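Local coordinates for protein adenylyltransferase (Bartonella henselae str. Houston-1, PDB 5NH2), which transfers AMP from ATP to tyrosine or threonine residues of host target proteins through its Fic domain, and acts in virulence, at residues L176-I181 / Q203-D208. Numbering follows the deposited sequence.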
loop_
_atom_site.group_PDB
_atom_site.type_symbol
_atom_site.label_atom_id
_atom_site.label_comp_id
_atom_site.label_asym_id
_atom_site.label_seq_id
_atom_site.Cartn_x
_atom_site.Cartn_y
_atom_site.Cartn_z
ATOM N N LEU A 176 2.767 8.317 -6.009
ATOM C CA LEU A 176 2.314 8.023 -4.657
ATOM C C LEU A 176 3.173 6.856 -4.180
ATOM O O LEU A 176 3.055 5.739 -4.700
ATOM C CB LEU A 176 0.811 7.670 -4.647
ATOM C CG LEU A 176 -0.085 8.872 -4.909
ATOM C CD1 LEU A 176 -1.586 8.493 -5.032
ATOM C CD2 LEU A 176 0.081 9.963 -3.821
ATOM N N ASN A 177 4.026 7.081 -3.188
ATOM C CA ASN A 177 4.965 6.020 -2.819
ATOM C C ASN A 177 4.524 5.423 -1.488
ATOM O O ASN A 177 4.986 5.846 -0.420
ATOM C CB ASN A 177 6.403 6.552 -2.764
ATOM C CG ASN A 177 7.427 5.427 -2.756
ATOM O OD1 ASN A 177 7.130 4.310 -2.288
ATOM N ND2 ASN A 177 8.626 5.702 -3.264
ATOM N N PHE A 178 3.748 4.334 -1.579
ATOM C CA PHE A 178 3.089 3.766 -0.414
ATOM C C PHE A 178 4.044 2.950 0.425
ATOM O O PHE A 178 3.774 2.712 1.611
ATOM C CB PHE A 178 1.888 2.909 -0.829
ATOM C CG PHE A 178 0.657 3.712 -1.101
ATOM C CD1 PHE A 178 -0.081 4.258 -0.043
ATOM C CD2 PHE A 178 0.243 3.939 -2.395
ATOM C CE1 PHE A 178 -1.222 4.991 -0.266
ATOM C CE2 PHE A 178 -0.887 4.703 -2.637
ATOM C CZ PHE A 178 -1.628 5.232 -1.569
ATOM N N SER A 179 5.170 2.550 -0.156
ATOM C CA SER A 179 6.137 1.808 0.621
ATOM C C SER A 179 6.766 2.665 1.708
ATOM O O SER A 179 7.504 2.138 2.549
ATOM C CB SER A 179 7.187 1.197 -0.324
ATOM O OG SER A 179 8.223 2.114 -0.561
ATOM N N LEU A 180 6.504 3.965 1.726
ATOM C CA LEU A 180 7.064 4.828 2.755
ATOM C C LEU A 180 6.118 4.999 3.942
ATOM O O LEU A 180 6.468 5.721 4.895
ATOM C CB LEU A 180 7.416 6.195 2.162
ATOM C CG LEU A 180 8.356 6.139 0.954
ATOM C CD1 LEU A 180 8.845 7.547 0.621
ATOM C CD2 LEU A 180 9.547 5.210 1.166
ATOM N N ILE A 181 4.954 4.337 3.896
ATOM C CA ILE A 181 3.866 4.494 4.877
ATOM C C ILE A 181 3.818 3.245 5.740
ATOM O O ILE A 181 3.656 2.151 5.198
ATOM C CB ILE A 181 2.510 4.679 4.172
ATOM C CG1 ILE A 181 2.483 6.012 3.422
ATOM C CG2 ILE A 181 1.322 4.516 5.172
ATOM C CD1 ILE A 181 2.898 7.166 4.288
ATOM N N GLN A 203 -4.496 13.835 4.004
ATOM C CA GLN A 203 -3.808 14.829 3.176
ATOM C C GLN A 203 -2.289 14.876 3.462
ATOM O O GLN A 203 -1.478 15.003 2.534
ATOM C CB GLN A 203 -4.451 16.224 3.392
ATOM C CG GLN A 203 -5.910 16.393 2.891
ATOM C CD GLN A 203 -6.681 17.530 3.628
ATOM O OE1 GLN A 203 -6.185 18.080 4.607
ATOM N NE2 GLN A 203 -7.889 17.877 3.143
ATOM N N HIS A 204 -1.886 14.784 4.742
ATOM C CA HIS A 204 -0.468 14.795 5.123
ATOM C C HIS A 204 0.246 13.525 4.637
ATOM O O HIS A 204 1.361 13.594 4.071
ATOM C CB HIS A 204 -0.368 14.963 6.645
ATOM C CG HIS A 204 1.034 15.002 7.179
ATOM N ND1 HIS A 204 1.328 14.797 8.515
ATOM C CD2 HIS A 204 2.224 15.234 6.567
ATOM C CE1 HIS A 204 2.637 14.886 8.700
ATOM N NE2 HIS A 204 3.204 15.145 7.533
ATOM N N LEU A 205 -0.432 12.372 4.777
ATOM C CA LEU A 205 0.026 11.125 4.176
ATOM C C LEU A 205 0.331 11.294 2.680
ATOM O O LEU A 205 1.457 11.011 2.246
ATOM C CB LEU A 205 -1.022 10.025 4.404
ATOM C CG LEU A 205 -0.604 8.567 4.115
ATOM C CD1 LEU A 205 -1.419 7.604 4.955
ATOM C CD2 LEU A 205 -0.776 8.202 2.693
ATOM N N PHE A 206 -0.670 11.727 1.872
ATOM C CA PHE A 206 -0.467 11.887 0.414
ATOM C C PHE A 206 0.640 12.906 0.099
ATOM O O PHE A 206 1.351 12.759 -0.913
ATOM C CB PHE A 206 -1.775 12.313 -0.303
ATOM C CG PHE A 206 -2.686 11.141 -0.749
ATOM C CD1 PHE A 206 -3.205 10.209 0.186
ATOM C CD2 PHE A 206 -3.082 11.022 -2.085
ATOM C CE1 PHE A 206 -4.052 9.171 -0.224
ATOM C CE2 PHE A 206 -3.925 9.964 -2.530
ATOM C CZ PHE A 206 -4.400 9.043 -1.610
ATOM N N GLU A 207 0.816 13.936 0.962
ATOM C CA GLU A 207 1.885 14.914 0.722
ATOM C C GLU A 207 3.288 14.291 0.904
ATOM O O GLU A 207 4.170 14.468 0.049
ATOM C CB GLU A 207 1.698 16.136 1.628
ATOM C CG GLU A 207 2.965 16.988 1.810
ATOM C CD GLU A 207 3.280 17.918 0.627
ATOM O OE1 GLU A 207 2.457 18.044 -0.335
ATOM O OE2 GLU A 207 4.391 18.516 0.662
ATOM N N ASP A 208 3.499 13.550 1.996
ATOM C CA ASP A 208 4.808 12.960 2.277
ATOM C C ASP A 208 5.276 12.000 1.178
ATOM O O ASP A 208 6.490 11.873 0.942
ATOM C CB ASP A 208 4.758 12.223 3.625
ATOM C CG ASP A 208 4.827 13.175 4.800
ATOM O OD1 ASP A 208 4.879 14.409 4.561
ATOM O OD2 ASP A 208 4.826 12.705 5.957
#
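I181 and L205 form one half of an apolar seam between the loop that precedes helix 183-196 and residues 203-208 of the short helix 200-208. The delta methyl of I181 lies against the branch point of the leucine, CD1 to L205 CG at 3.8 Å, while its other branch, CG2, meets L205 CD1 at 4.1 Å. L205 reaches this far because its CG stands anti to the backbone N (chi1 -167°), which swings both methyls off the helix and toward the loop. The two side chains cross at a slant, branch against branch.

The other half pairs L176 with F206. The two leucine methyls meet neighbouring ring atoms, CD1 3.7 Å from F206 CE2 and CD2 3.8 Å from F206 CD2, in an oblique approach. F144 meets the same phenylalanine edge-to-face, and A140 and I141 touch it too, so helix 133-150 extends the apolar surroundings. The ring of F178 adds a looser touch, its CE1 4.4 Å from L205 CD2.

Polar bonds run within the loop or outward to other parts of the chain, not across the seam. N177 OD1 accepts S179 OG at 3.0 Å, 25° out of the carbonyl plane, and weakly S179 N, just ahead of a short 3-10 turn in which I181 N bonds F178 O at 3.0 Å. D208 turns its carboxylate to R185 and V239 N, and the N177 backbone bonds I209, just beyond the helix.

Direct contact between the segments is therefore apolar, an example of a loop held to a helix by meeting hydrocarbon branches while polar groups bond outside the interface. F178 also lies about 4 Å from the side chain of R162, which probably binds ATP, placing this Fic-domain layer probably just behind the nucleotide site.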